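Local coordinates for protein aromatic amino acid exporter YddG (Starkeya novella, PDB 5I20) that exports amino acids of broad variety, among them threonine, methionine, lysine and glutamate, across the bacterial inner membrane, at residues H70-Y82 with A155-A169. Numbering follows the deposited sequence.
Sequences HGIGGLFGYHFFY and AAAACAVIWSVYSVA. With OLC ((2R)-2,3-dihydroxypropyl (9Z)-octadec-9-enoate), chain G.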
loop_
_atom_site.group_PDB
_atom_site.type_symbol
_atom_site.label_atom_id
_atom_site.label_comp_id
_atom_site.label_asym_id
_atom_site.label_seq_id
_atom_site.Cartn_x
_atom_site.Cartn_y
_atom_site.Cartn_z
ATOM N N HIS A 70 -15.570 6.867 -2.947
ATOM C CA HIS A 70 -14.648 5.747 -3.100
ATOM C C HIS A 70 -13.185 6.172 -2.955
ATOM O O HIS A 70 -12.434 5.588 -2.176
ATOM C CB HIS A 70 -14.880 5.081 -4.461
ATOM C CG HIS A 70 -13.769 4.181 -4.903
ATOM N ND1 HIS A 70 -12.909 4.512 -5.927
ATOM C CD2 HIS A 70 -13.387 2.957 -4.471
ATOM C CE1 HIS A 70 -12.040 3.533 -6.103
ATOM N NE2 HIS A 70 -12.308 2.578 -5.232
ATOM N N GLY A 71 -12.789 7.200 -3.700
ATOM C CA GLY A 71 -11.405 7.637 -3.720
ATOM C C GLY A 71 -10.943 8.365 -2.472
ATOM O O GLY A 71 -9.875 8.068 -1.930
ATOM N N ILE A 72 -11.739 9.329 -2.021
ATOM C CA ILE A 72 -11.400 10.091 -0.824
ATOM C C ILE A 72 -11.579 9.227 0.417
ATOM O O ILE A 72 -10.739 9.235 1.317
ATOM C CB ILE A 72 -12.255 11.366 -0.701
ATOM C CG1 ILE A 72 -12.060 12.252 -1.933
ATOM C CG2 ILE A 72 -11.907 12.129 0.568
ATOM C CD1 ILE A 72 -12.989 13.445 -1.982
ATOM N N GLY A 73 -12.676 8.477 0.458
ATOM C CA GLY A 73 -12.922 7.562 1.555
ATOM C C GLY A 73 -11.869 6.473 1.602
ATOM O O GLY A 73 -11.505 5.989 2.670
ATOM N N GLY A 74 -11.369 6.090 0.433
ATOM C CA GLY A 74 -10.355 5.060 0.347
ATOM C C GLY A 74 -9.009 5.547 0.834
ATOM O O GLY A 74 -8.508 5.090 1.864
ATOM N N LEU A 75 -8.431 6.491 0.100
ATOM C CA LEU A 75 -7.085 6.970 0.392
ATOM C C LEU A 75 -6.968 7.622 1.766
ATOM O O LEU A 75 -6.053 7.300 2.524
ATOM C CB LEU A 75 -6.625 7.952 -0.685
ATOM C CG LEU A 75 -6.497 7.374 -2.095
ATOM C CD1 LEU A 75 -5.668 8.301 -2.968
ATOM C CD2 LEU A 75 -5.893 5.975 -2.067
ATOM N N PHE A 76 -7.878 8.534 2.097
ATOM C CA PHE A 76 -7.788 9.211 3.387
ATOM C C PHE A 76 -8.152 8.275 4.530
ATOM O O PHE A 76 -7.545 8.327 5.599
ATOM C CB PHE A 76 -8.681 10.452 3.434
ATOM C CG PHE A 76 -8.648 11.164 4.759
ATOM C CD1 PHE A 76 -7.600 12.015 5.080
ATOM C CD2 PHE A 76 -9.658 10.973 5.691
ATOM C CE1 PHE A 76 -7.562 12.669 6.305
ATOM C CE2 PHE A 76 -9.627 11.622 6.918
ATOM C CZ PHE A 76 -8.579 12.471 7.224
ATOM N N GLY A 77 -9.149 7.427 4.297
ATOM C CA GLY A 77 -9.610 6.481 5.296
ATOM C C GLY A 77 -8.521 5.601 5.884
ATOM O O GLY A 77 -8.324 5.581 7.096
ATOM N N TYR A 78 -7.806 4.873 5.033
ATOM C CA TYR A 78 -6.822 3.918 5.529
ATOM C C TYR A 78 -5.614 4.643 6.122
ATOM O O TYR A 78 -4.940 4.114 7.004
ATOM C CB TYR A 78 -6.397 2.946 4.417
ATOM C CG TYR A 78 -5.261 3.418 3.539
ATOM C CD1 TYR A 78 -5.504 4.197 2.415
ATOM C CD2 TYR A 78 -3.948 3.062 3.819
ATOM C CE1 TYR A 78 -4.471 4.623 1.607
ATOM C CE2 TYR A 78 -2.910 3.486 3.020
ATOM C CZ TYR A 78 -3.176 4.262 1.913
ATOM O OH TYR A 78 -2.143 4.685 1.112
ATOM N N HIS A 79 -5.359 5.860 5.649
ATOM C CA HIS A 79 -4.315 6.711 6.221
ATOM C C HIS A 79 -4.630 7.133 7.656
ATOM O O HIS A 79 -3.781 7.041 8.540
ATOM C CB HIS A 79 -4.117 7.960 5.363
ATOM C CG HIS A 79 -2.976 7.860 4.402
ATOM N ND1 HIS A 79 -3.122 7.375 3.120
ATOM C CD2 HIS A 79 -1.669 8.186 4.535
ATOM C CE1 HIS A 79 -1.954 7.405 2.505
ATOM N NE2 HIS A 79 -1.055 7.895 3.340
ATOM N N PHE A 80 -5.853 7.606 7.872
ATOM C CA PHE A 80 -6.281 8.101 9.178
ATOM C C PHE A 80 -6.252 7.012 10.245
ATOM O O PHE A 80 -5.828 7.250 11.375
ATOM C CB PHE A 80 -7.688 8.696 9.079
ATOM C CG PHE A 80 -8.257 9.147 10.396
ATOM C CD1 PHE A 80 -7.944 10.395 10.907
ATOM C CD2 PHE A 80 -9.117 8.330 11.116
ATOM C CE1 PHE A 80 -8.469 10.819 12.116
ATOM C CE2 PHE A 80 -9.645 8.747 12.324
ATOM C CZ PHE A 80 -9.322 9.993 12.825
ATOM N N PHE A 81 -6.711 5.818 9.882
ATOM C CA PHE A 81 -6.800 4.719 10.839
ATOM C C PHE A 81 -5.439 4.090 11.109
ATOM O O PHE A 81 -5.198 3.563 12.194
ATOM C CB PHE A 81 -7.788 3.659 10.346
ATOM C CG PHE A 81 -9.225 4.010 10.607
ATOM C CD1 PHE A 81 -9.786 3.799 11.856
ATOM C CD2 PHE A 81 -10.011 4.560 9.609
ATOM C CE1 PHE A 81 -11.106 4.125 12.100
ATOM C CE2 PHE A 81 -11.331 4.887 9.848
ATOM C CZ PHE A 81 -11.878 4.669 11.093
ATOM N N TYR A 82 -4.544 4.152 10.133
ATOM C CA TYR A 82 -3.207 3.619 10.336
ATOM C C TYR A 82 -2.390 4.549 11.231
ATOM O O TYR A 82 -1.596 4.091 12.055
ATOM C CB TYR A 82 -2.495 3.397 9.005
ATOM C CG TYR A 82 -1.191 2.657 9.165
ATOM C CD1 TYR A 82 -1.166 1.366 9.678
ATOM C CD2 TYR A 82 0.015 3.248 8.815
ATOM C CE1 TYR A 82 0.023 0.683 9.835
ATOM C CE2 TYR A 82 1.210 2.573 8.967
ATOM C CZ TYR A 82 1.208 1.291 9.478
ATOM O OH TYR A 82 2.396 0.616 9.632
ATOM N N ALA A 155 -7.714 -0.382 14.851
ATOM C CA ALA A 155 -7.433 0.693 13.907
ATOM C C ALA A 155 -6.593 0.164 12.750
ATOM O O ALA A 155 -6.860 0.459 11.584
ATOM C CB ALA A 155 -6.722 1.844 14.604
ATOM N N ALA A 156 -5.580 -0.630 13.083
ATOM C CA ALA A 156 -4.729 -1.243 12.069
ATOM C C ALA A 156 -5.533 -2.202 11.191
ATOM O O ALA A 156 -5.283 -2.312 9.990
ATOM C CB ALA A 156 -3.557 -1.967 12.722
ATOM N N ALA A 157 -6.500 -2.891 11.789
ATOM C CA ALA A 157 -7.368 -3.782 11.026
ATOM C C ALA A 157 -8.317 -2.986 10.135
ATOM O O ALA A 157 -8.612 -3.392 9.012
ATOM C CB ALA A 157 -8.154 -4.694 11.958
ATOM N N ALA A 158 -8.798 -1.856 10.646
ATOM C CA ALA A 158 -9.686 -0.982 9.882
ATOM C C ALA A 158 -8.968 -0.449 8.651
ATOM O O ALA A 158 -9.534 -0.380 7.561
ATOM C CB ALA A 158 -10.184 0.172 10.750
ATOM N N CYS A 159 -7.711 -0.070 8.851
ATOM C CA CYS A 159 -6.832 0.380 7.782
ATOM C C CYS A 159 -6.712 -0.666 6.678
ATOM O O CYS A 159 -6.828 -0.352 5.492
ATOM C CB CYS A 159 -5.452 0.708 8.363
ATOM S SG CYS A 159 -4.114 0.769 7.173
ATOM N N ALA A 160 -6.489 -1.912 7.082
ATOM C CA ALA A 160 -6.327 -3.018 6.141
ATOM C C ALA A 160 -7.583 -3.246 5.307
ATOM O O ALA A 160 -7.500 -3.454 4.095
ATOM C CB ALA A 160 -5.954 -4.294 6.887
ATOM N N VAL A 161 -8.741 -3.204 5.959
ATOM C CA VAL A 161 -10.017 -3.441 5.287
ATOM C C VAL A 161 -10.365 -2.317 4.314
ATOM O O VAL A 161 -10.792 -2.570 3.187
ATOM C CB VAL A 161 -11.166 -3.595 6.305
ATOM C CG1 VAL A 161 -12.508 -3.688 5.592
ATOM C CG2 VAL A 161 -10.938 -4.812 7.178
ATOM N N ILE A 162 -10.180 -1.075 4.753
ATOM C CA ILE A 162 -10.502 0.084 3.928
ATOM C C ILE A 162 -9.652 0.108 2.656
ATOM O O ILE A 162 -10.166 0.330 1.557
ATOM C CB ILE A 162 -10.315 1.396 4.715
ATOM C CG1 ILE A 162 -11.373 1.498 5.814
ATOM C CG2 ILE A 162 -10.411 2.602 3.795
ATOM C CD1 ILE A 162 -11.188 2.679 6.744
ATOM N N TRP A 163 -8.356 -0.142 2.804
ATOM C CA TRP A 163 -7.458 -0.189 1.654
ATOM C C TRP A 163 -7.775 -1.371 0.738
ATOM O O TRP A 163 -7.724 -1.246 -0.486
ATOM C CB TRP A 163 -6.000 -0.258 2.113
ATOM C CG TRP A 163 -5.044 -0.497 0.985
ATOM C CD1 TRP A 163 -4.376 -1.654 0.706
ATOM C CD2 TRP A 163 -4.662 0.439 -0.031
ATOM N NE1 TRP A 163 -3.596 -1.493 -0.412
ATOM C CE2 TRP A 163 -3.754 -0.217 -0.885
ATOM C CE3 TRP A 163 -4.997 1.770 -0.297
ATOM C CZ2 TRP A 163 -3.178 0.412 -1.988
ATOM C CZ3 TRP A 163 -4.424 2.394 -1.390
ATOM C CH2 TRP A 163 -3.523 1.716 -2.223
ATOM N N SER A 164 -8.099 -2.515 1.334
ATOM C CA SER A 164 -8.464 -3.702 0.561
ATOM C C SER A 164 -9.753 -3.497 -0.222
ATOM O O SER A 164 -9.869 -3.931 -1.370
ATOM C CB SER A 164 -8.620 -4.918 1.476
ATOM O OG SER A 164 -7.388 -5.260 2.080
ATOM N N VAL A 165 -10.733 -2.859 0.410
ATOM C CA VAL A 165 -12.004 -2.619 -0.256
ATOM C C VAL A 165 -11.807 -1.573 -1.343
ATOM O O VAL A 165 -12.276 -1.749 -2.462
ATOM C CB VAL A 165 -13.099 -2.182 0.739
ATOM C CG1 VAL A 165 -14.310 -1.620 0.003
ATOM C CG2 VAL A 165 -13.505 -3.359 1.612
ATOM N N TYR A 166 -11.082 -0.504 -1.022
ATOM C CA TYR A 166 -10.736 0.509 -2.013
ATOM C C TYR A 166 -10.086 -0.102 -3.254
ATOM O O TYR A 166 -10.425 0.255 -4.382
ATOM C CB TYR A 166 -9.795 1.557 -1.411
ATOM C CG TYR A 166 -9.169 2.451 -2.454
ATOM C CD1 TYR A 166 -9.877 3.515 -3.001
ATOM C CD2 TYR A 166 -7.873 2.227 -2.901
ATOM C CE1 TYR A 166 -9.312 4.332 -3.963
ATOM C CE2 TYR A 166 -7.300 3.037 -3.860
ATOM C CZ TYR A 166 -8.024 4.087 -4.389
ATOM O OH TYR A 166 -7.450 4.894 -5.342
ATOM N N SER A 167 -9.150 -1.019 -3.036
ATOM C CA SER A 167 -8.422 -1.653 -4.131
ATOM C C SER A 167 -9.325 -2.533 -4.989
ATOM O O SER A 167 -9.351 -2.406 -6.214
ATOM C CB SER A 167 -7.262 -2.488 -3.588
ATOM O OG SER A 167 -6.330 -1.680 -2.895
ATOM N N VAL A 168 -10.056 -3.431 -4.340
ATOM C CA VAL A 168 -10.946 -4.344 -5.047
ATOM C C VAL A 168 -12.097 -3.593 -5.714
ATOM O O VAL A 168 -12.467 -3.896 -6.849
ATOM C CB VAL A 168 -11.502 -5.424 -4.091
ATOM C CG1 VAL A 168 -12.578 -6.254 -4.771
ATOM C CG2 VAL A 168 -10.373 -6.312 -3.590
ATOM N N ALA A 169 -12.650 -2.602 -5.018
ATOM C CA ALA A 169 -13.778 -1.840 -5.551
ATOM C C ALA A 169 -13.362 -0.915 -6.693
ATOM O O ALA A 169 -14.214 -0.378 -7.404
ATOM C CB ALA A 169 -14.448 -1.035 -4.448
HETATM C C10 OLC G . -0.564 0.138 0.918
HETATM C C9 OLC G . 0.086 1.141 0.030
HETATM C C11 OLC G . -1.308 0.607 2.119
HETATM C C8 OLC G . 0.009 2.591 0.359
HETATM C C16 OLC G . 1.753 -0.571 5.967
HETATM C C12 OLC G . -1.249 -0.433 3.186
HETATM C C7 OLC G . 1.284 3.054 0.977
HETATM C C15 OLC G . 0.484 0.203 6.108
HETATM C C13 OLC G . -1.373 0.221 4.522
HETATM C C6 OLC G . 1.202 4.518 1.259
HETATM C C14 OLC G . -0.654 -0.585 5.549
HETATM C C5 OLC G . 1.410 4.762 2.715
HETATM C C4 OLC G . 1.733 6.200 2.950
HETATM C C3 OLC G . 2.137 6.399 4.373
HETATM C C2 OLC G . 2.654 7.786 4.553
#
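H70 and Y166 join the two transmembrane helices by the hydrogen bond that crosses between them: NE2 of H70 donates to the backbone O of Y166 at 3.1 Å, nearly straight (160°), in the carbonyl plane and on a lone pair. The same imidazole lies over the Y166 ring as an offset stack, the planes only 19° apart, and F173 also stacks on it. Y166 is swung across the interface because its CG stands anti to the backbone N; its ring fills a hole among H70, G71, G74 and L75, where a side chain on G74 would collide with CD1. CD2 of L75 sits over the face of the Y166 ring in a CH-pi contact, 4.0 Å from its centroid, and also meets the edge of the W163 indole.

Farther along, W163, Y78 and Y82 meet the lipid chain. Y78 and W163 run side by side with planes at 50°, CE1 of Y78 3.5 Å from CE3 of W163, while OLC C10 covers one indole face and OLC C15 a face of the Y82 ring. A leucine in place of W163 would probably take from the Y78 ring the indole edge at its face, and leave this part of the lipid chain without the flat surface it lies on. SG of C159 approaches the Y78 ring edge-on and lies 3.6 Å from CB of Y82.

Apolar knobs-into-holes packing completes the contact. I162 drops into the hollow formed by G73, G74, G77 and F81, and F81 seats among A155, A158, C159 and I162, with CB of A158 over its ring in a CH-pi contact.

Through these interlocking knobs, segments 70-82 and 155-169 run nearly antiparallel, with their axes 7.8 Å apart at closest approach, and join the two EamA regions of the DMT-superfamily fold, whose inverted repeats enclose a central substrate cavity.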